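Local coordinates for protein glutaredoxin (Grx-1) (Archaeoglobus fulgidus, PDB 3IC4) that probably transfers electrons in thiol-disulfide redox reactions, as expected for a small glutaredoxin of the thioredoxin superfamily, at residues S20-P23 with H24-R27; R27-E30 with F31-E35; E50-K53 with K54-K58. All blocks are in the same frame, centred on the assembly; numbering follows the deposited sequence.

The three contacts are local and lie on one glutaredoxin chain of the thioredoxin clan. Contact 1 is the turn from the loop after strand 15-18 into helix 23-35. Contact 2 follows it, shares Arg27 and carries that helix on to its end; their centres lie about 11 Å apart. Helix 23-35 is the crossover between parallel strands 15-18 and 40-43. Contact 3 comes later, on helix 49-63, with its centre about 19 Å from that of contact 1 and about 24 Å from that of contact 2. Contacts 2 and 3 lie on opposite sides of the chain's centre. The probable redox cysteines lie at the start of helix 23-35, whereas contact 3 is remote from them.

Contact 1: residues S20-P23 with H24-R27; sequences STCP and HCKR
The guanidinium of Arg27 has Pro23 O over the centre of one face, 3.4 Å above its plane, and His24 ND1 at its edge, in plane. The His24 ring has Cys22 SG placed obliquely to it, 4.8 Å from the ring centroid. They belong to the turn that holds a CxxC pattern at a helix start, as in thioredoxin-fold proteins, with Cys22 and Cys25 as its two cysteines. The pair is consistent with the redox centre of a glutaredoxin. Cys22 is the N-cap of helix 23-35. With its SG anti to the backbone N (chi1 164°), the sulfur reaches forward over the first turn and accepts a hydrogen bond from Cys25 N. Cys25 N lies 3.3 Å from Cys22 SG, and the bond is fairly straight at 162°. Cys25 is buried and also touches Val68 and Pro69. Two backbone bonds close the turn: Lys26 N to Cys22 O and Arg27 N to Pro23 O. The extended Lys26 chain runs back past Cys22 O, and its CE lies 3.4 Å from Ser20 O. Arg27 bends at chi3 (-85°), which folds its guanidinium back over the Pro23 carbonyl. NH1 of Arg27 comes within 3.6 Å of Pro23 CB. The two sulfurs, Cys22 SG and Cys25 SG, are 3.4 Å apart, a nonbonded contact rather than a disulfide.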
loop_
_atom_site.group_PDB
_atom_site.type_symbol
_atom_site.label_atom_id
_atom_site.label_comp_id
_atom_site.label_asym_id
_atom_site.label_seq_id
_atom_site.Cartn_x
_atom_site.Cartn_y
_atom_site.Cartn_z
ATOM N N SER A 20 -6.508 7.990 -3.344
ATOM C CA SER A 20 -6.794 7.973 -4.792
ATOM C C SER A 20 -6.511 9.336 -5.378
ATOM O O SER A 20 -6.292 9.471 -6.617
ATOM C CB SER A 20 -8.222 7.482 -5.045
ATOM O OG SER A 20 -9.147 8.486 -4.697
ATOM N N THR A 21 -6.588 10.354 -4.532
ATOM C CA THR A 21 -6.381 11.757 -4.867
ATOM C C THR A 21 -4.949 12.228 -4.787
ATOM O O THR A 21 -4.642 13.386 -5.157
ATOM C CB THR A 21 -7.270 12.602 -3.940
ATOM O OG1 THR A 21 -6.969 12.261 -2.583
ATOM C CG2 THR A 21 -8.704 12.257 -4.184
ATOM N N CYS A 22 -4.050 11.370 -4.347
ATOM C CA CYS A 22 -2.670 11.813 -4.099
ATOM C C CYS A 22 -1.783 11.558 -5.323
ATOM O O CYS A 22 -1.734 10.412 -5.776
ATOM C CB CYS A 22 -2.113 11.039 -2.961
ATOM S SG CYS A 22 -0.289 11.074 -2.754
ATOM N N PRO A 23 -1.055 12.559 -5.820
ATOM C CA PRO A 23 -0.262 12.340 -7.033
ATOM C C PRO A 23 0.930 11.419 -6.867
ATOM O O PRO A 23 1.303 10.747 -7.812
ATOM C CB PRO A 23 0.182 13.735 -7.419
ATOM C CG PRO A 23 0.189 14.484 -6.159
ATOM C CD PRO A 23 -0.952 13.960 -5.359
ATOM N N HIS A 24 1.479 11.331 -5.655
ATOM C CA HIS A 24 2.555 10.353 -5.372
ATOM C C HIS A 24 2.049 8.960 -5.426
ATOM O O HIS A 24 2.692 8.082 -5.957
ATOM C CB HIS A 24 3.162 10.566 -3.995
ATOM C CG HIS A 24 3.554 11.980 -3.731
ATOM N ND1 HIS A 24 4.548 12.602 -4.435
ATOM C CD2 HIS A 24 3.123 12.871 -2.802
ATOM C CE1 HIS A 24 4.692 13.836 -3.994
ATOM N NE2 HIS A 24 3.861 14.025 -2.977
ATOM N N CYS A 25 0.855 8.780 -4.881
ATOM C CA CYS A 25 0.143 7.476 -4.921
ATOM C C CYS A 25 -0.236 7.082 -6.316
ATOM O O CYS A 25 -0.051 5.930 -6.694
ATOM C CB CYS A 25 -1.100 7.494 -4.070
ATOM S SG CYS A 25 -0.729 7.715 -2.325
ATOM N N LYS A 26 -0.731 8.038 -7.103
ATOM C CA LYS A 26 -1.012 7.792 -8.547
ATOM C C LYS A 26 0.219 7.300 -9.298
ATOM O O LYS A 26 0.140 6.365 -10.085
ATOM C CB LYS A 26 -1.557 9.043 -9.248
ATOM C CG LYS A 26 -2.946 9.463 -8.841
ATOM C CD LYS A 26 -3.379 10.757 -9.532
ATOM C CE LYS A 26 -4.638 11.300 -8.949
ATOM N NZ LYS A 26 -5.078 12.406 -9.759
ATOM N N ARG A 27 1.343 7.968 -9.111
ATOM C CA ARG A 27 2.607 7.607 -9.755
ATOM C C ARG A 27 3.043 6.167 -9.363
ATOM O O ARG A 27 3.460 5.366 -10.171
ATOM C CB ARG A 27 3.703 8.617 -9.409
ATOM C CG ARG A 27 3.639 9.898 -10.191
ATOM C CD ARG A 27 4.842 10.798 -9.896
ATOM N NE ARG A 27 4.606 11.587 -8.712
ATOM C CZ ARG A 27 3.917 12.729 -8.672
ATOM N NH1 ARG A 27 3.801 13.361 -7.513
ATOM N NH2 ARG A 27 3.331 13.284 -9.722
#

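Contact 2: residues R27-E30 with F31-E35; sequences RTLE and FLKRE
Glu30 and Lys33 form a salt bridge on the exposed side of helix 23-35. Their side chains lie side by side and point the same way. Lys33 NZ meets Glu30 OE2 at 2.9 Å, on the syn side but 31° out of the carboxylate plane. The other oxygen, Glu30 OE1, is 3.4 Å from Lys33 NZ. The Lys33 chain bends at chi3 (55°) and turns its amine toward the acid. Apolar contact is lighter. Lys33 CD crosses Leu29 CG at 4.0 Å; the chains meet at an angle and touch at this point. Backbone bonds follow the alpha-helical i to i+4 pattern: Phe31 N to Arg27 O, Leu32 N to Thr28 O, Lys33 N to Leu29 O and Arg34 N to Glu30 O. On the inner side, Thr28 and Leu32 touch Met16 of strand 15-18, while Phe31 packs on Leu86 and Lys87 of helix 83-91. Thr28 OG1 is hydrogen-bonded to His24 O, one turn back. The chemistry is that of an amphipathic crossover helix: the charged pair is held at the surface, and the threonine hydroxyl is satisfied by its own helix within the core.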
loop_
_atom_site.group_PDB
_atom_site.type_symbol
_atom_site.label_atom_id
_atom_site.label_comp_id
_atom_site.label_asym_id
_atom_site.label_seq_id
_atom_site.Cartn_x
_atom_site.Cartn_y
_atom_site.Cartn_z
ATOM N N ARG A 27 1.343 7.968 -9.111
ATOM C CA ARG A 27 2.607 7.607 -9.755
ATOM C C ARG A 27 3.043 6.167 -9.363
ATOM O O ARG A 27 3.460 5.366 -10.171
ATOM C CB ARG A 27 3.703 8.617 -9.409
ATOM C CG ARG A 27 3.639 9.898 -10.191
ATOM C CD ARG A 27 4.842 10.798 -9.896
ATOM N NE ARG A 27 4.606 11.587 -8.712
ATOM C CZ ARG A 27 3.917 12.729 -8.672
ATOM N NH1 ARG A 27 3.801 13.361 -7.513
ATOM N NH2 ARG A 27 3.331 13.284 -9.722
ATOM N N THR A 28 2.919 5.879 -8.075
ATOM C CA THR A 28 3.282 4.563 -7.566
ATOM C C THR A 28 2.369 3.471 -8.157
ATOM O O THR A 28 2.845 2.423 -8.549
ATOM C CB THR A 28 3.171 4.537 -6.031
ATOM O OG1 THR A 28 3.977 5.587 -5.507
ATOM C CG2 THR A 28 3.628 3.187 -5.417
ATOM N N LEU A 29 1.067 3.743 -8.254
ATOM C CA LEU A 29 0.139 2.811 -8.895
ATOM C C LEU A 29 0.549 2.513 -10.349
ATOM O O LEU A 29 0.541 1.371 -10.802
ATOM C CB LEU A 29 -1.291 3.387 -8.826
ATOM C CG LEU A 29 -2.382 2.529 -9.520
ATOM C CD1 LEU A 29 -2.766 1.428 -8.609
ATOM C CD2 LEU A 29 -3.606 3.321 -9.928
ATOM N N GLU A 30 0.884 3.562 -11.096
ATOM C CA GLU A 30 1.314 3.400 -12.475
ATOM C C GLU A 30 2.633 2.633 -12.555
ATOM O O GLU A 30 2.825 1.835 -13.464
ATOM C CB GLU A 30 1.367 4.756 -13.180
ATOM C CG GLU A 30 -0.051 5.442 -13.263
ATOM C CD GLU A 30 -1.068 4.668 -14.061
ATOM O OE1 GLU A 30 -0.713 3.930 -15.037
ATOM O OE2 GLU A 30 -2.300 4.789 -13.769
ATOM N N PHE A 31 3.528 2.853 -11.591
ATOM C CA PHE A 31 4.742 2.048 -11.528
ATOM C C PHE A 31 4.433 0.571 -11.428
ATOM O O PHE A 31 5.030 -0.249 -12.114
ATOM C CB PHE A 31 5.642 2.488 -10.353
ATOM C CG PHE A 31 6.850 1.579 -10.135
ATOM C CD1 PHE A 31 8.008 1.759 -10.851
ATOM C CD2 PHE A 31 6.779 0.520 -9.270
ATOM C CE1 PHE A 31 9.068 0.857 -10.721
ATOM C CE2 PHE A 31 7.821 -0.354 -9.133
ATOM C CZ PHE A 31 8.940 -0.197 -9.868
ATOM N N LEU A 32 3.560 0.234 -10.479
ATOM C CA LEU A 32 3.214 -1.160 -10.196
ATOM C C LEU A 32 2.528 -1.761 -11.382
ATOM O O LEU A 32 2.784 -2.914 -11.725
ATOM C CB LEU A 32 2.342 -1.260 -8.933
ATOM C CG LEU A 32 3.048 -0.909 -7.613
ATOM C CD1 LEU A 32 2.034 -0.882 -6.521
ATOM C CD2 LEU A 32 4.222 -1.821 -7.332
ATOM N N LYS A 33 1.683 -0.987 -12.053
ATOM C CA LYS A 33 0.994 -1.510 -13.245
ATOM C C LYS A 33 1.960 -1.889 -14.324
ATOM O O LYS A 33 1.787 -2.914 -15.006
ATOM C CB LYS A 33 0.013 -0.479 -13.817
ATOM C CG LYS A 33 -1.217 -0.352 -12.959
ATOM C CD LYS A 33 -2.145 0.868 -13.137
ATOM C CE LYS A 33 -2.657 1.132 -14.452
ATOM N NZ LYS A 33 -3.661 2.281 -14.396
ATOM N N ARG A 34 2.923 -1.007 -14.548
ATOM C CA ARG A 34 3.929 -1.157 -15.596
ATOM C C ARG A 34 4.875 -2.327 -15.259
ATOM O O ARG A 34 5.311 -3.090 -16.132
ATOM C CB ARG A 34 4.658 0.184 -15.747
ATOM C CG ARG A 34 5.749 0.184 -16.754
ATOM C CD ARG A 34 5.951 1.554 -17.413
ATOM N NE ARG A 34 6.894 1.404 -18.561
ATOM C CZ ARG A 34 6.614 1.207 -19.870
ATOM N NH1 ARG A 34 5.354 1.144 -20.340
ATOM N NH2 ARG A 34 7.630 1.094 -20.747
ATOM N N GLU A 35 5.126 -2.522 -13.970
ATOM C CA GLU A 35 6.012 -3.574 -13.514
ATOM C C GLU A 35 5.509 -4.968 -13.867
ATOM O O GLU A 35 6.303 -5.906 -14.084
ATOM C CB GLU A 35 6.269 -3.420 -11.998
ATOM C CG GLU A 35 7.451 -4.181 -11.459
ATOM C CD GLU A 35 8.846 -3.782 -11.986
ATOM O OE1 GLU A 35 9.054 -2.704 -12.610
ATOM O OE2 GLU A 35 9.782 -4.610 -11.763
#

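Contact 3: residues E50-K53 with K54-K58; sequences EERK and KVIEK
Arg52 and Ile56 meet one turn apart on helix 49-63 of this thioredoxin-clan fold, their side chains side by side and pointing the same way. The apolar contact is made by Ile56 CD1, which lies 3.6 Å from Arg52 CG and 3.9 Å from Arg52 CD. Arg52 has CG anti to the backbone N (chi1 -176°), and its aliphatic part therefore runs beside the isoleucine. Its polar end turns elsewhere: Arg52 NH2 is hydrogen-bonded to Leu47 O. Ile56 also touches Tyr66. Val55 is buried and faces Leu47 and Tyr17, the latter on strand 15-18, which joins the helix to the sheet. Ordinary i to i+4 bonds carry the backbone: Lys54 N to Glu50 O, Val55 N to Glu51 O, Ile56 N to Arg52 O and Glu57 N to Lys53 O. Ile56 N to Arg52 O is 2.9 Å, against 3.2 Å for Val55 N to Glu51 O. Among the charged groups, Lys53 NZ and Glu50 OE2 make a long salt bridge at 3.9 Å. Lys54 NZ forms a salt bridge with Glu4. Glu57 OE1 is hydrogen-bonded to Tyr66 OH. A water also links the two turns. It gives one hydrogen bond to the backbone oxygen Lys53 O, which also accepts from Glu57 N. The same water donates to Glu57 OE2 at 2.6 Å, so the carboxylate is tied to the preceding turn.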
loop_
_atom_site.group_PDB
_atom_site.type_symbol
_atom_site.label_atom_id
_atom_site.label_comp_id
_atom_site.label_asym_id
_atom_site.label_seq_id
_atom_site.Cartn_x
_atom_site.Cartn_y
_atom_site.Cartn_z
ATOM N N GLU A 50 -14.368 3.508 11.368
ATOM C CA GLU A 50 -13.440 2.568 12.000
ATOM C C GLU A 50 -12.647 1.763 11.005
ATOM O O GLU A 50 -11.500 1.415 11.297
ATOM C CB GLU A 50 -14.152 1.595 12.975
ATOM C CG GLU A 50 -14.431 2.162 14.374
ATOM C CD GLU A 50 -13.304 3.090 14.935
ATOM O OE1 GLU A 50 -12.088 2.729 14.857
ATOM O OE2 GLU A 50 -13.655 4.185 15.460
ATOM N N GLU A 51 -13.240 1.446 9.853
ATOM C CA GLU A 51 -12.520 0.693 8.828
ATOM C C GLU A 51 -11.314 1.561 8.330
ATOM O O GLU A 51 -10.182 1.064 8.185
ATOM C CB GLU A 51 -13.462 0.283 7.685
ATOM C CG GLU A 51 -12.799 -0.696 6.700
ATOM C CD GLU A 51 -13.705 -1.277 5.590
ATOM O OE1 GLU A 51 -14.550 -0.519 5.000
ATOM O OE2 GLU A 51 -13.551 -2.515 5.281
ATOM N N ARG A 52 -11.554 2.860 8.114
ATOM C CA ARG A 52 -10.466 3.772 7.752
ATOM C C ARG A 52 -9.406 3.856 8.849
ATOM O O ARG A 52 -8.205 3.797 8.574
ATOM C CB ARG A 52 -10.985 5.176 7.422
ATOM C CG ARG A 52 -9.895 6.118 6.945
ATOM C CD ARG A 52 -10.413 7.450 6.908
ATOM N NE ARG A 52 -11.334 7.658 5.797
ATOM C CZ ARG A 52 -11.908 8.827 5.468
ATOM N NH1 ARG A 52 -11.658 9.945 6.147
ATOM N NH2 ARG A 52 -12.728 8.883 4.437
ATOM N N LYS A 53 -9.845 4.011 10.099
ATOM C CA LYS A 53 -8.923 4.122 11.245
ATOM C C LYS A 53 -8.058 2.889 11.356
ATOM O O LYS A 53 -6.875 2.976 11.617
ATOM C CB LYS A 53 -9.690 4.393 12.554
ATOM C CG LYS A 53 -10.226 5.842 12.643
ATOM C CD LYS A 53 -10.726 6.250 14.052
ATOM C CE LYS A 53 -11.801 7.374 13.879
ATOM N NZ LYS A 53 -12.454 7.930 15.124
ATOM N N LYS A 54 -8.645 1.724 11.124
ATOM C CA LYS A 54 -7.909 0.476 11.208
ATOM C C LYS A 54 -6.795 0.382 10.156
ATOM O O LYS A 54 -5.665 -0.053 10.475
ATOM C CB LYS A 54 -8.904 -0.661 11.048
ATOM C CG LYS A 54 -8.389 -2.057 11.140
ATOM C CD LYS A 54 -9.552 -3.019 10.700
ATOM C CE LYS A 54 -9.676 -4.312 11.569
ATOM N NZ LYS A 54 -9.127 -5.603 10.941
ATOM N N VAL A 55 -7.103 0.815 8.922
ATOM C CA VAL A 55 -6.125 0.798 7.843
ATOM C C VAL A 55 -5.032 1.828 8.081
ATOM O O VAL A 55 -3.839 1.562 7.844
ATOM C CB VAL A 55 -6.767 0.971 6.491
ATOM C CG1 VAL A 55 -5.698 0.976 5.393
ATOM C CG2 VAL A 55 -7.758 -0.170 6.269
ATOM N N ILE A 56 -5.441 2.988 8.584
ATOM C CA ILE A 56 -4.437 4.008 8.980
ATOM C C ILE A 56 -3.434 3.480 10.036
ATOM O O ILE A 56 -2.214 3.688 9.948
ATOM C CB ILE A 56 -5.082 5.382 9.378
ATOM C CG1 ILE A 56 -5.743 6.019 8.139
ATOM C CG2 ILE A 56 -3.947 6.319 9.883
ATOM C CD1 ILE A 56 -6.767 7.148 8.395
ATOM N N GLU A 57 -3.945 2.780 11.037
ATOM C CA GLU A 57 -3.088 2.238 12.065
ATOM C C GLU A 57 -2.213 1.147 11.493
ATOM O O GLU A 57 -1.041 1.026 11.876
ATOM C CB GLU A 57 -3.899 1.769 13.275
ATOM C CG GLU A 57 -4.434 2.949 14.178
ATOM C CD GLU A 57 -3.459 4.141 14.401
ATOM O OE1 GLU A 57 -2.218 3.970 14.573
ATOM O OE2 GLU A 57 -3.968 5.283 14.373
ATOM N N LYS A 58 -2.735 0.411 10.531
ATOM C CA LYS A 58 -1.934 -0.617 9.836
ATOM C C LYS A 58 -0.759 -0.062 9.028
ATOM O O LYS A 58 0.375 -0.563 9.130
ATOM C CB LYS A 58 -2.830 -1.417 8.952
ATOM C CG LYS A 58 -2.154 -2.530 8.145
ATOM C CD LYS A 58 -1.511 -3.506 9.023
ATOM C CE LYS A 58 -1.568 -4.923 8.497
ATOM N NZ LYS A 58 -1.209 -5.870 9.580
HETATM O O HOH W 1 -6.307 5.387 13.183
#